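PDB 3K8G: 30kLP from Treponema pallidum, which alters membrane permeability at acidic pH, associates with the outer membrane as a lipoprotein and might take part in ligand transport. Local coordinates for residues A[19-24]-A[164-169]; A[187-192]-A[202-207]; A[208-213]-A[232-237]. One frame throughout, in Å; residues are numbered along the deposited sequence.

Interaction 1: residues A[19-24]-A[164-169]; sequences ADVYLY and LYIKNG
K167 reaches across to the backbone of A19 and D20, just beyond the point where strands 21-26 and 162-166 pair antiparallel. K167 CB packs 3.7 Å from D20 O. K167 CG is near both D20 O and A19 O, and chi1 of -58° puts it anti to its own carbonyl carbon. CD and CE then draw closer to A19 O. The chain bends at chi4 (145°), and K167 NZ ends 2.8 Å from A19 O in a hydrogen bond. K167 NZ also lies near the edge of the Y22 ring, close to its plane, 4.2 Å from Y22 CE2. The ammonium group thus meets a carbonyl that is not part of the regular ladder.

D20 O takes two donors. K167 N binds it at 3.0 Å, and a water that also accepts from N168 N donates to it. Y22 and Y165 form the hydrogen-bonded pair, with Y22 N to Y165 O and Y165 N to Y22 O both 2.9 Å. On the other face V21 and I166 lie side by side, with CG1 of each 4.0 Å apart. L164 CD2 touches both V21 CG1 and L23 CD2.

D20 and V21 both face F61, a classic beta bulge toward strand 54-62. F149 of helix 147-153 packs on Y22 and Y165, on the side of the sheet that carries them. Strand 189-196 flanks 162-166, where M189 and L193 meet I166 and L164.

Interaction 2: residues A[187-192]-A[202-207]; sequences GAMELY and YTLSLQ
M189-Y192 and Y202-Q207 are paired arms of an antiparallel beta hairpin, strands 189-196 and 199-207. Backbone bonds form the ladder. E190 and S205 are a hydrogen-bonded pair, as are Y192 and T203, and each pair has bonds in both directions. Just before strand 189-196 begins, G187 N donates to Q207 O at 2.8 Å and Q207 N to A188 O. A water donates to A188 O and, at longer range, to S205 O. CA-H...O contacts lie between these rungs, such as M189 CA to S205 O at 3.2 Å.

Apolar contacts fill the face of M189, L191, L204 and L206. L191 CD1 is the hub. It touches Y202 CD2 and L204 CB, each at 3.8 Å. L204 CG sits between its backbone N and carbonyl carbon (chi1 67°), while L204 CD2 meets M189 SD at 4.1 Å. I173 of helix 169-176 packs on M189 and L204.

The side chains of E190, S205 and Y192 take the opposite face. S205 OG is bonded to R235 NH1, and a second water links it to E190 OE2. Y192 OH donates to E190 OE1 at 2.5 Å, meeting that oxygen on its anti side, 16° out of the carboxylate plane.

Interaction 3: residues A[208-213]-A[232-237]; sequences LGNAKI and EGDRLI
L208 N donates to D234 O at 2.7 Å, with an N-H...O angle of 165°. The bond joins two tight turns. L208-A211 is a type II' turn, in the loop between strand 199-207 and helix 215-225. E232-R235 is another, and links strands 228-232 and 235-244. Both turns have glycine at their second position, G209 and G233, each with positive phi.

The L208 side chain runs against D234 and L236. L208 CB lies 3.4 Å from D234 O. With chi1 of -63°, CG stands anti to the carbonyl carbon and comes near both D234 O and L236 N. L208 CD2 then packs on L236 CB at 3.8 Å, and CD1 is close to L236 N. Farther along, I213 CG2 meets L236 CD1 at 4.2 Å, the two side chains crossing at about a right angle. V231 of strand 228-232 touches both I213 and L236.

The D234 carboxylate lies against the other turn. G209 O is 3.0 Å from both D234 CG and D234 OD2. The two oxygens are both acceptors, and no bond joins them. K212 NZ is 4.4 Å from D234 OD1, beyond salt-bridge range.

This charge pairing is therefore loose, though K212 may partly offset the negative charge near G209 O. One short backbone bond and apolar contacts hold the loop here, and charge probably contributes little.

In the fold
The three contacts follow one another across an extended antiparallel array of strands. Along the chain, each pair of segments closes before the next opens. Interactions 1 and 2 have centres 10 Å apart and meet where strands 162-166 and 189-196 pair, with L164 N facing L191 O and I166 O facing M189 N. Interactions 2 and 3, with centres 12 Å apart, join where strand 199-207 pairs with 235-244. Interactions 1 and 3 do not touch; their nearest atoms are about 9 Å apart. The series runs from near the chain centre to its periphery, probably through part of the U-shaped beta-half-barrel, which has a large hydrophobic cavity.

Interaction 1: residues A[19-24]-A[164-169]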
ATOM      1  N   ALA A  19      -0.585 -11.764   0.704  1.00  9.39           N
ATOM      2  CA  ALA A  19      -0.467 -10.623   1.604  1.00 13.78           C
ATOM      3  C   ALA A  19      -1.830 -10.396   2.351  1.00 12.29           C
ATOM      4  O   ALA A  19      -2.901 -10.733   1.834  1.00 11.84           O
ATOM      5  CB  ALA A  19      -0.060  -9.319   0.795  1.00 10.63           C
ATOM      6  N   ASP A  20      -1.781  -9.777   3.511  1.00 11.25           N
ATOM      7  CA  ASP A  20      -3.011  -9.364   4.202  1.00 11.11           C
ATOM      8  C   ASP A  20      -3.621  -8.078   3.643  1.00 10.46           C
ATOM      9  O   ASP A  20      -4.849  -7.884   3.726  1.00 10.35           O
ATOM     10  CB  ASP A  20      -2.688  -9.197   5.659  1.00 11.64           C
ATOM     11  CG  ASP A  20      -2.219 -10.490   6.264  1.00 16.74           C
ATOM     12  OD1 ASP A  20      -3.097 -11.262   6.619  1.00 15.19           O
ATOM     13  OD2 ASP A  20      -1.000 -10.779   6.304  1.00 16.49           O
ATOM     14  N   VAL A  21      -2.764  -7.176   3.128  1.00  8.02           N
ATOM     15  CA  VAL A  21      -3.227  -5.891   2.521  1.00 10.80           C
ATOM     16  C   VAL A  21      -2.431  -5.626   1.249  1.00 11.63           C
ATOM     17  O   VAL A  21      -1.213  -5.821   1.260  1.00 10.01           O
ATOM     18  CB  VAL A  21      -3.015  -4.663   3.459  1.00 10.49           C
ATOM     19  CG1 VAL A  21      -3.490  -3.355   2.796  1.00  9.80           C
ATOM     20  CG2 VAL A  21      -3.721  -4.874   4.820  1.00  8.68           C
ATOM     21  N   TYR A  22      -3.123  -5.256   0.154  1.00  6.32           N
ATOM     22  CA  TYR A  22      -2.446  -4.807  -1.049  1.00  7.12           C
ATOM     23  C   TYR A  22      -2.745  -3.326  -1.178  1.00  6.92           C
ATOM     24  O   TYR A  22      -3.860  -2.896  -0.850  1.00  7.58           O
ATOM     25  CB  TYR A  22      -2.938  -5.566  -2.307  1.00  7.27           C
ATOM     26  CG  TYR A  22      -2.340  -6.955  -2.347  1.00  8.60           C
ATOM     27  CD1 TYR A  22      -1.033  -7.170  -2.841  1.00  7.56           C
ATOM     28  CD2 TYR A  22      -3.070  -8.046  -1.852  1.00  8.83           C
ATOM     29  CE1 TYR A  22      -0.477  -8.483  -2.856  1.00 10.10           C
ATOM     30  CE2 TYR A  22      -2.491  -9.373  -1.840  1.00 11.01           C
ATOM     31  CZ  TYR A  22      -1.227  -9.553  -2.349  1.00 11.57           C
ATOM     32  OH  TYR A  22      -0.675 -10.805  -2.284  1.00  9.90           O
ATOM     33  N   LEU A  23      -1.757  -2.564  -1.670  1.00  8.72           N
ATOM     34  CA  LEU A  23      -1.880  -1.109  -1.757  1.00  9.73           C
ATOM     35  C   LEU A  23      -1.376  -0.619  -3.105  1.00 10.04           C
ATOM     36  O   LEU A  23      -0.436  -1.161  -3.674  1.00  8.66           O
ATOM     37  CB  LEU A  23      -1.050  -0.414  -0.658  1.00 12.02           C
ATOM     38  CG  LEU A  23      -1.260  -0.874   0.788  1.00 15.36           C
ATOM     39  CD1 LEU A  23      -0.320  -2.094   1.104  1.00 15.06           C
ATOM     40  CD2 LEU A  23      -0.965   0.304   1.763  1.00 17.20           C
ATOM     41  N   TYR A  24      -2.022   0.406  -3.640  1.00  9.97           N
ATOM     42  CA  TYR A  24      -1.488   1.056  -4.804  1.00 10.61           C
ATOM     43  C   TYR A  24      -1.646   2.582  -4.624  1.00 13.10           C
ATOM     44  O   TYR A  24      -2.751   3.066  -4.363  1.00  9.56           O
ATOM     45  CB  TYR A  24      -2.242   0.560  -6.051  1.00 10.89           C
ATOM     46  CG  TYR A  24      -1.964   1.410  -7.253  1.00 10.03           C
ATOM     47  CD1 TYR A  24      -0.773   1.298  -7.952  1.00 14.41           C
ATOM     48  CD2 TYR A  24      -2.913   2.340  -7.691  1.00 12.82           C
ATOM     49  CE1 TYR A  24      -0.518   2.128  -9.092  1.00 13.32           C
ATOM     50  CE2 TYR A  24      -2.673   3.180  -8.812  1.00 15.32           C
ATOM     51  CZ  TYR A  24      -1.494   3.046  -9.506  1.00 17.71           C
ATOM     52  OH  TYR A  24      -1.296   3.864 -10.602  1.00 17.83           O
ATOM     53  N   LEU A 164      -6.839   0.175  -1.944  1.00  9.85           N
ATOM     54  CA  LEU A 164      -6.400  -0.811  -0.981  1.00 11.74           C
ATOM     55  C   LEU A 164      -7.293  -2.026  -1.107  1.00 10.28           C
ATOM     56  O   LEU A 164      -8.496  -1.889  -1.352  1.00 11.31           O
ATOM     57  CB  LEU A 164      -6.461  -0.290   0.463  1.00  9.76           C
ATOM     58  CG  LEU A 164      -5.255   0.569   0.914  1.00 18.06           C
ATOM     59  CD1 LEU A 164      -5.533   2.010   0.601  1.00 21.05           C
ATOM     60  CD2 LEU A 164      -5.028   0.377   2.410  1.00 25.40           C
ATOM     61  N   TYR A 165      -6.691  -3.200  -0.979  1.00 10.43           N
ATOM     62  CA  TYR A 165      -7.483  -4.409  -0.872  1.00  9.15           C
ATOM     63  C   TYR A 165      -7.113  -5.108   0.429  1.00 10.00           C
ATOM     64  O   TYR A 165      -5.934  -5.452   0.643  1.00  9.44           O
ATOM     65  CB  TYR A 165      -7.206  -5.324  -2.062  1.00  9.86           C
ATOM     66  CG  TYR A 165      -8.013  -6.622  -1.973  1.00 10.01           C
ATOM     67  CD1 TYR A 165      -9.394  -6.569  -1.880  1.00 13.52           C
ATOM     68  CD2 TYR A 165      -7.393  -7.891  -2.010  1.00 13.10           C
ATOM     69  CE1 TYR A 165     -10.159  -7.724  -1.808  1.00 18.52           C
ATOM     70  CE2 TYR A 165      -8.183  -9.059  -1.962  1.00 21.88           C
ATOM     71  CZ  TYR A 165      -9.570  -8.941  -1.860  1.00 21.51           C
ATOM     72  OH  TYR A 165     -10.418 -10.042  -1.786  1.00 29.70           O
ATOM     73  N   ILE A 166      -8.100  -5.352   1.289  1.00  9.88           N
ATOM     74  CA  ILE A 166      -7.775  -5.738   2.685  1.00 10.53           C
ATOM     75  C   ILE A 166      -8.536  -7.022   2.964  1.00 12.24           C
ATOM     76  O   ILE A 166      -9.768  -7.008   2.914  1.00 11.45           O
ATOM     77  CB  ILE A 166      -8.210  -4.610   3.650  1.00 10.83           C
ATOM     78  CG1 ILE A 166      -7.480  -3.303   3.286  1.00 11.63           C
ATOM     79  CG2 ILE A 166      -8.035  -5.034   5.175  1.00 14.44           C
ATOM     80  CD1 ILE A 166      -8.425  -2.071   3.248  1.00 18.95           C
ATOM     81  N   LYS A 167      -7.814  -8.123   3.210  1.00 12.03           N
ATOM     82  CA  LYS A 167      -8.466  -9.411   3.408  1.00 14.14           C
ATOM     83  C   LYS A 167      -9.329  -9.390   4.668  1.00 15.40           C
ATOM     84  O   LYS A 167     -10.430  -9.920   4.652  1.00 17.03           O
ATOM     85  CB  LYS A 167      -7.437 -10.569   3.428  1.00 16.34           C
ATOM     86  CG  LYS A 167      -6.601 -10.618   2.122  1.00 21.54           C
ATOM     87  CD  LYS A 167      -5.934 -11.967   1.826  1.00 31.17           C
ATOM     88  CE  LYS A 167      -5.325 -11.970   0.382  1.00 33.20           C
ATOM     89  NZ  LYS A 167      -4.024 -12.752   0.222  1.00 20.22           N
ATOM     90  N   ASN A 168      -8.840  -8.781   5.752  1.00 15.18           N
ATOM     91  CA  ASN A 168      -9.600  -8.753   7.019  1.00 16.23           C
ATOM     92  C   ASN A 168     -10.305  -7.400   7.149  1.00 17.40           C
ATOM     93  O   ASN A 168      -9.855  -6.479   7.866  1.00 18.33           O
ATOM     94  CB  ASN A 168      -8.700  -9.042   8.241  1.00 17.70           C
ATOM     95  CG  ASN A 168      -9.509  -9.253   9.522  1.00 25.61           C
ATOM     96  OD1 ASN A 168     -10.683  -8.859   9.600  1.00 31.27           O
ATOM     97  ND2 ASN A 168      -8.888  -9.855  10.530  1.00 25.98           N
ATOM     98  N   GLY A 169     -11.386  -7.261   6.401  1.00 15.37           N
ATOM     99  CA  GLY A 169     -12.056  -5.974   6.267  1.00 19.58           C
ATOM    100  C   GLY A 169     -12.746  -5.575   7.558  1.00 23.59           C
ATOM    101  O   GLY A 169     -12.839  -4.373   7.860  1.00 22.63           O
TER
HETATM  102  O   HOH W   1      -6.215  -7.964   6.211  1.00 14.80           O

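Interaction 2: residues A[187-192]-A[202-207]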
ATOM      1  N   GLY A 187     -15.899  -9.771   5.865  1.00 23.97           N
ATOM      2  CA  GLY A 187     -14.940 -10.305   4.943  1.00 18.73           C
ATOM      3  C   GLY A 187     -14.007  -9.225   4.415  1.00 17.48           C
ATOM      4  O   GLY A 187     -13.672  -8.257   5.113  1.00 13.72           O
ATOM      5  N   ALA A 188     -13.642  -9.401   3.160  1.00 13.75           N
ATOM      6  CA  ALA A 188     -12.690  -8.549   2.482  1.00 14.51           C
ATOM      7  C   ALA A 188     -13.263  -7.157   2.238  1.00 14.12           C
ATOM      8  O   ALA A 188     -14.487  -7.000   2.066  1.00 12.90           O
ATOM      9  CB  ALA A 188     -12.295  -9.215   1.180  1.00 14.56           C
ATOM     10  N   MET A 189     -12.388  -6.151   2.250  1.00 12.86           N
ATOM     11  CA  MET A 189     -12.789  -4.799   1.989  1.00 11.74           C
ATOM     12  C   MET A 189     -12.001  -4.285   0.790  1.00 11.76           C
ATOM     13  O   MET A 189     -10.783  -4.464   0.735  1.00 10.81           O
ATOM     14  CB  MET A 189     -12.517  -3.879   3.199  1.00 13.42           C
ATOM     15  CG  MET A 189     -12.699  -2.357   2.892  1.00 18.43           C
ATOM     16  SD  MET A 189     -12.174  -1.194   4.218  1.00 27.05           S
ATOM     17  CE  MET A 189     -13.292  -1.688   5.486  1.00 24.67           C
ATOM     18  N   GLU A 190     -12.691  -3.621  -0.140  1.00 11.76           N
ATOM     19  CA  GLU A 190     -12.009  -2.836  -1.196  1.00 11.44           C
ATOM     20  C   GLU A 190     -12.180  -1.367  -0.790  1.00 14.34           C
ATOM     21  O   GLU A 190     -13.274  -0.969  -0.404  1.00 15.67           O
ATOM     22  CB  GLU A 190     -12.751  -3.006  -2.520  1.00 14.13           C
ATOM     23  CG  GLU A 190     -12.688  -4.368  -3.145  1.00 17.06           C
ATOM     24  CD  GLU A 190     -13.512  -4.398  -4.440  1.00 15.77           C
ATOM     25  OE1 GLU A 190     -13.274  -3.570  -5.318  1.00 15.45           O
ATOM     26  OE2 GLU A 190     -14.379  -5.272  -4.573  1.00 25.87           O
ATOM     27  N   LEU A 191     -11.137  -0.560  -0.930  1.00 12.66           N
ATOM     28  CA  LEU A 191     -11.197   0.838  -0.516  1.00 12.38           C
ATOM     29  C   LEU A 191     -10.496   1.698  -1.533  1.00 12.45           C
ATOM     30  O   LEU A 191      -9.323   1.436  -1.855  1.00 10.25           O
ATOM     31  CB  LEU A 191     -10.509   0.995   0.860  1.00 12.14           C
ATOM     32  CG  LEU A 191     -10.315   2.384   1.449  1.00 14.16           C
ATOM     33  CD1 LEU A 191     -11.697   3.028   1.706  1.00 12.58           C
ATOM     34  CD2 LEU A 191      -9.483   2.284   2.728  1.00 14.55           C
ATOM     35  N   TYR A 192     -11.181   2.749  -2.008  1.00 11.08           N
ATOM     36  CA  TYR A 192     -10.646   3.636  -3.078  1.00  9.64           C
ATOM     37  C   TYR A 192     -10.783   5.075  -2.600  1.00 11.45           C
ATOM     38  O   TYR A 192     -11.896   5.477  -2.217  1.00 11.85           O
ATOM     39  CB  TYR A 192     -11.410   3.410  -4.405  1.00 12.04           C
ATOM     40  CG  TYR A 192     -11.381   1.939  -4.774  1.00 10.35           C
ATOM     41  CD1 TYR A 192     -10.233   1.376  -5.351  1.00 14.31           C
ATOM     42  CD2 TYR A 192     -12.474   1.105  -4.510  1.00 12.77           C
ATOM     43  CE1 TYR A 192     -10.184  -0.016  -5.663  1.00  8.17           C
ATOM     44  CE2 TYR A 192     -12.420  -0.290  -4.821  1.00 13.47           C
ATOM     45  CZ  TYR A 192     -11.262  -0.812  -5.389  1.00  8.51           C
ATOM     46  OH  TYR A 192     -11.190  -2.180  -5.691  1.00  9.46           O
ATOM     47  N   TYR A 202     -13.693   8.833  -0.030  1.00 15.00           N
ATOM     48  CA  TYR A 202     -13.533   7.391  -0.376  1.00 17.04           C
ATOM     49  C   TYR A 202     -14.817   6.660  -0.687  1.00 15.97           C
ATOM     50  O   TYR A 202     -15.916   7.126  -0.338  1.00 13.97           O
ATOM     51  CB  TYR A 202     -12.732   6.634   0.698  1.00 14.25           C
ATOM     52  CG  TYR A 202     -13.397   6.584   2.036  1.00 19.52           C
ATOM     53  CD1 TYR A 202     -13.046   7.498   3.030  1.00 23.68           C
ATOM     54  CD2 TYR A 202     -14.383   5.635   2.317  1.00 18.05           C
ATOM     55  CE1 TYR A 202     -13.654   7.476   4.268  1.00 23.49           C
ATOM     56  CE2 TYR A 202     -15.007   5.614   3.554  1.00 19.68           C
ATOM     57  CZ  TYR A 202     -14.622   6.532   4.520  1.00 24.47           C
ATOM     58  OH  TYR A 202     -15.217   6.511   5.748  1.00 29.86           O
ATOM     59  N   THR A 203     -14.668   5.513  -1.368  1.00 16.66           N
ATOM     60  CA  THR A 203     -15.756   4.570  -1.537  1.00 17.07           C
ATOM     61  C   THR A 203     -15.157   3.265  -1.093  1.00 16.13           C
ATOM     62  O   THR A 203     -13.979   2.983  -1.371  1.00 15.45           O
ATOM     63  CB  THR A 203     -16.166   4.330  -3.018  1.00 20.09           C
ATOM     64  OG1 THR A 203     -16.365   5.565  -3.688  1.00 30.58           O
ATOM     65  CG2 THR A 203     -17.474   3.553  -3.087  1.00 20.34           C
ATOM     66  N   LEU A 204     -15.975   2.448  -0.457  1.00 13.96           N
ATOM     67  CA  LEU A 204     -15.529   1.106  -0.096  1.00 15.08           C
ATOM     68  C   LEU A 204     -16.657   0.112  -0.277  1.00 15.56           C
ATOM     69  O   LEU A 204     -17.860   0.474  -0.304  1.00 15.31           O
ATOM     70  CB  LEU A 204     -14.938   1.062   1.321  1.00 14.63           C
ATOM     71  CG  LEU A 204     -15.836   1.311   2.549  1.00 18.39           C
ATOM     72  CD1 LEU A 204     -16.616   0.033   2.974  1.00 16.45           C
ATOM     73  CD2 LEU A 204     -15.002   1.801   3.729  1.00 16.71           C
ATOM     74  N   SER A 205     -16.252  -1.142  -0.442  1.00 14.61           N
ATOM     75  CA  SER A 205     -17.160  -2.234  -0.446  1.00 16.95           C
ATOM     76  C   SER A 205     -16.646  -3.205   0.611  1.00 17.82           C
ATOM     77  O   SER A 205     -15.437  -3.471   0.687  1.00 18.66           O
ATOM     78  CB  SER A 205     -17.146  -2.863  -1.834  1.00 17.39           C
ATOM     79  OG  SER A 205     -18.043  -3.947  -1.896  1.00 25.53           O
ATOM     80  N   LEU A 206     -17.551  -3.750   1.412  1.00 14.78           N
ATOM     81  CA  LEU A 206     -17.174  -4.655   2.480  1.00 15.57           C
ATOM     82  C   LEU A 206     -18.039  -5.909   2.358  1.00 17.74           C
ATOM     83  O   LEU A 206     -19.279  -5.820   2.288  1.00 16.89           O
ATOM     84  CB  LEU A 206     -17.360  -3.973   3.851  1.00 14.86           C
ATOM     85  CG  LEU A 206     -17.223  -4.784   5.144  1.00 23.97           C
ATOM     86  CD1 LEU A 206     -15.769  -5.242   5.357  1.00 22.59           C
ATOM     87  CD2 LEU A 206     -17.671  -3.875   6.311  1.00 24.77           C
ATOM     88  N   GLN A 207     -17.381  -7.065   2.336  1.00 16.19           N
ATOM     89  CA  GLN A 207     -18.063  -8.331   2.188  1.00 18.21           C
ATOM     90  C   GLN A 207     -18.755  -8.646   3.519  1.00 19.31           C
ATOM     91  O   GLN A 207     -18.128  -8.615   4.592  1.00 20.54           O
ATOM     92  CB  GLN A 207     -17.034  -9.423   1.765  1.00 17.15           C
ATOM     93  CG  GLN A 207     -17.660 -10.658   1.106  1.00 30.11           C
ATOM     94  CD  GLN A 207     -18.132 -10.416  -0.345  1.00 33.72           C
ATOM     95  OE1 GLN A 207     -17.374  -9.949  -1.206  1.00 41.84           O
ATOM     96  NE2 GLN A 207     -19.379 -10.747  -0.609  1.00 37.54           N
TER
HETATM   97  O   HOH W   2     -15.058  -6.484  -0.555  1.00 28.68           O
HETATM   98  O   HOH W   3     -16.279  -5.879  -2.720  1.00 37.28           O

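Interaction 3: residues A[208-213]-A[232-237]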
ATOM      1  N   LEU A 208     -20.065  -8.868   3.461  1.00 20.61           N
ATOM      2  CA  LEU A 208     -20.860  -9.100   4.668  1.00 22.65           C
ATOM      3  C   LEU A 208     -21.097 -10.593   4.963  1.00 24.05           C
ATOM      4  O   LEU A 208     -21.457 -10.954   6.086  1.00 24.16           O
ATOM      5  CB  LEU A 208     -22.223  -8.406   4.561  1.00 23.25           C
ATOM      6  CG  LEU A 208     -22.271  -6.869   4.451  1.00 23.48           C
ATOM      7  CD1 LEU A 208     -23.689  -6.390   4.123  1.00 26.61           C
ATOM      8  CD2 LEU A 208     -21.760  -6.180   5.722  1.00 27.82           C
ATOM      9  N   GLY A 209     -20.913 -11.442   3.958  1.00 25.28           N
ATOM     10  CA  GLY A 209     -21.264 -12.866   4.085  1.00 27.34           C
ATOM     11  C   GLY A 209     -22.767 -13.108   4.067  1.00 29.02           C
ATOM     12  O   GLY A 209     -23.472 -12.563   3.221  1.00 29.48           O
ATOM     13  N   ASN A 210     -23.260 -13.942   4.988  1.00 31.09           N
ATOM     14  CA  ASN A 210     -24.705 -14.187   5.113  1.00 31.92           C
ATOM     15  C   ASN A 210     -25.353 -13.291   6.172  1.00 34.13           C
ATOM     16  O   ASN A 210     -26.581 -13.237   6.308  1.00 32.99           O
ATOM     17  CB  ASN A 210     -25.002 -15.682   5.368  1.00 31.19           C
ATOM     18  CG  ASN A 210     -24.705 -16.551   4.151  1.00 31.53           C
ATOM     19  OD1 ASN A 210     -24.035 -17.589   4.258  1.00 33.03           O
ATOM     20  ND2 ASN A 210     -25.196 -16.130   2.984  1.00 26.65           N
ATOM     21  N   ALA A 211     -24.509 -12.577   6.909  1.00 37.63           N
ATOM     22  CA  ALA A 211     -24.954 -11.608   7.921  1.00 40.51           C
ATOM     23  C   ALA A 211     -25.798 -10.494   7.305  1.00 41.52           C
ATOM     24  O   ALA A 211     -25.402  -9.898   6.309  1.00 41.50           O
ATOM     25  CB  ALA A 211     -23.729 -11.001   8.641  1.00 40.10           C
ATOM     26  N   LYS A 212     -26.963 -10.228   7.893  1.00 44.09           N
ATOM     27  CA  LYS A 212     -27.761  -9.063   7.503  1.00 45.87           C
ATOM     28  C   LYS A 212     -27.390  -7.820   8.302  1.00 46.27           C
ATOM     29  O   LYS A 212     -27.027  -7.897   9.478  1.00 45.65           O
ATOM     30  CB  LYS A 212     -29.262  -9.348   7.617  1.00 46.49           C
ATOM     31  CG  LYS A 212     -29.975  -9.485   6.268  1.00 48.18           C
ATOM     32  CD  LYS A 212     -29.396 -10.618   5.428  1.00 47.98           C
ATOM     33  CE  LYS A 212     -29.791 -10.490   3.967  1.00 48.60           C
ATOM     34  NZ  LYS A 212     -28.980 -11.413   3.117  1.00 51.51           N
ATOM     35  N   ILE A 213     -27.451  -6.673   7.641  1.00 47.61           N
ATOM     36  CA  ILE A 213     -27.370  -5.404   8.342  1.00 49.64           C
ATOM     37  C   ILE A 213     -28.710  -4.677   8.160  1.00 50.70           C
ATOM     38  O   ILE A 213     -29.133  -4.387   7.034  1.00 51.08           O
ATOM     39  CB  ILE A 213     -26.098  -4.580   7.940  1.00 50.15           C
ATOM     40  CG1 ILE A 213     -26.005  -3.273   8.739  1.00 50.48           C
ATOM     41  CG2 ILE A 213     -26.023  -4.344   6.424  1.00 51.74           C
ATOM     42  CD1 ILE A 213     -24.617  -2.677   8.784  1.00 49.44           C
ATOM     43  N   GLU A 232     -25.653  -4.142  -1.477  1.00 32.45           N
ATOM     44  CA  GLU A 232     -25.808  -4.734  -2.801  1.00 33.62           C
ATOM     45  C   GLU A 232     -25.411  -6.201  -2.686  1.00 32.35           C
ATOM     46  O   GLU A 232     -24.242  -6.510  -2.445  1.00 32.65           O
ATOM     47  CB  GLU A 232     -24.885  -4.061  -3.826  1.00 34.21           C
ATOM     48  CG  GLU A 232     -25.179  -2.581  -4.150  1.00 40.44           C
ATOM     49  CD  GLU A 232     -24.438  -2.112  -5.409  1.00 47.84           C
ATOM     50  OE1 GLU A 232     -24.113  -0.910  -5.516  1.00 52.96           O
ATOM     51  OE2 GLU A 232     -24.172  -2.947  -6.296  1.00 51.22           O
ATOM     52  N   GLY A 233     -26.371  -7.106  -2.856  1.00 31.47           N
ATOM     53  CA  GLY A 233     -26.108  -8.529  -2.634  1.00 29.37           C
ATOM     54  C   GLY A 233     -25.537  -8.717  -1.242  1.00 28.86           C
ATOM     55  O   GLY A 233     -26.143  -8.304  -0.256  1.00 27.96           O
ATOM     56  N   ASP A 234     -24.337  -9.288  -1.165  1.00 28.22           N
ATOM     57  CA  ASP A 234     -23.680  -9.531   0.118  1.00 27.83           C
ATOM     58  C   ASP A 234     -22.589  -8.488   0.456  1.00 26.57           C
ATOM     59  O   ASP A 234     -21.686  -8.755   1.259  1.00 24.68           O
ATOM     60  CB  ASP A 234     -23.115 -10.965   0.141  1.00 29.89           C
ATOM     61  CG  ASP A 234     -24.207 -12.030   0.358  1.00 36.06           C
ATOM     62  OD1 ASP A 234     -25.390 -11.672   0.588  1.00 39.42           O
ATOM     63  OD2 ASP A 234     -23.874 -13.234   0.307  1.00 38.58           O
ATOM     64  N   ARG A 235     -22.704  -7.291  -0.125  1.00 24.72           N
ATOM     65  CA  ARG A 235     -21.698  -6.250   0.067  1.00 24.10           C
ATOM     66  C   ARG A 235     -22.279  -4.931   0.564  1.00 23.07           C
ATOM     67  O   ARG A 235     -23.244  -4.401  -0.020  1.00 22.93           O
ATOM     68  CB  ARG A 235     -20.956  -5.973  -1.239  1.00 24.39           C
ATOM     69  CG  ARG A 235     -20.066  -7.105  -1.729  1.00 27.56           C
ATOM     70  CD  ARG A 235     -19.360  -6.669  -3.006  1.00 40.65           C
ATOM     71  NE  ARG A 235     -20.302  -6.165  -4.011  1.00 48.86           N
ATOM     72  CZ  ARG A 235     -20.110  -5.095  -4.793  1.00 50.03           C
ATOM     73  NH1 ARG A 235     -19.002  -4.353  -4.693  1.00 48.50           N
ATOM     74  NH2 ARG A 235     -21.056  -4.749  -5.662  1.00 49.13           N
ATOM     75  N   LEU A 236     -21.678  -4.410   1.631  1.00 20.38           N
ATOM     76  CA  LEU A 236     -21.980  -3.084   2.134  1.00 19.45           C
ATOM     77  C   LEU A 236     -21.156  -2.069   1.364  1.00 20.81           C
ATOM     78  O   LEU A 236     -19.927  -2.162   1.333  1.00 19.26           O
ATOM     79  CB  LEU A 236     -21.638  -3.011   3.618  1.00 20.83           C
ATOM     80  CG  LEU A 236     -22.033  -1.687   4.296  1.00 25.83           C
ATOM     81  CD1 LEU A 236     -23.562  -1.605   4.414  1.00 25.35           C
ATOM     82  CD2 LEU A 236     -21.354  -1.556   5.658  1.00 26.32           C
ATOM     83  N   ILE A 237     -21.831  -1.090   0.763  1.00 19.58           N
ATOM     84  CA  ILE A 237     -21.172  -0.037  -0.007  1.00 19.47           C
ATOM     85  C   ILE A 237     -21.314   1.283   0.718  1.00 20.08           C
ATOM     86  O   ILE A 237     -22.423   1.691   1.071  1.00 20.65           O
ATOM     87  CB  ILE A 237     -21.789   0.101  -1.409  1.00 21.22           C
ATOM     88  CG1 ILE A 237     -21.972  -1.278  -2.066  1.00 21.17           C
ATOM     89  CG2 ILE A 237     -21.000   1.128  -2.277  1.00 21.11           C
ATOM     90  CD1 ILE A 237     -20.698  -1.908  -2.567  1.00 25.85           C
TER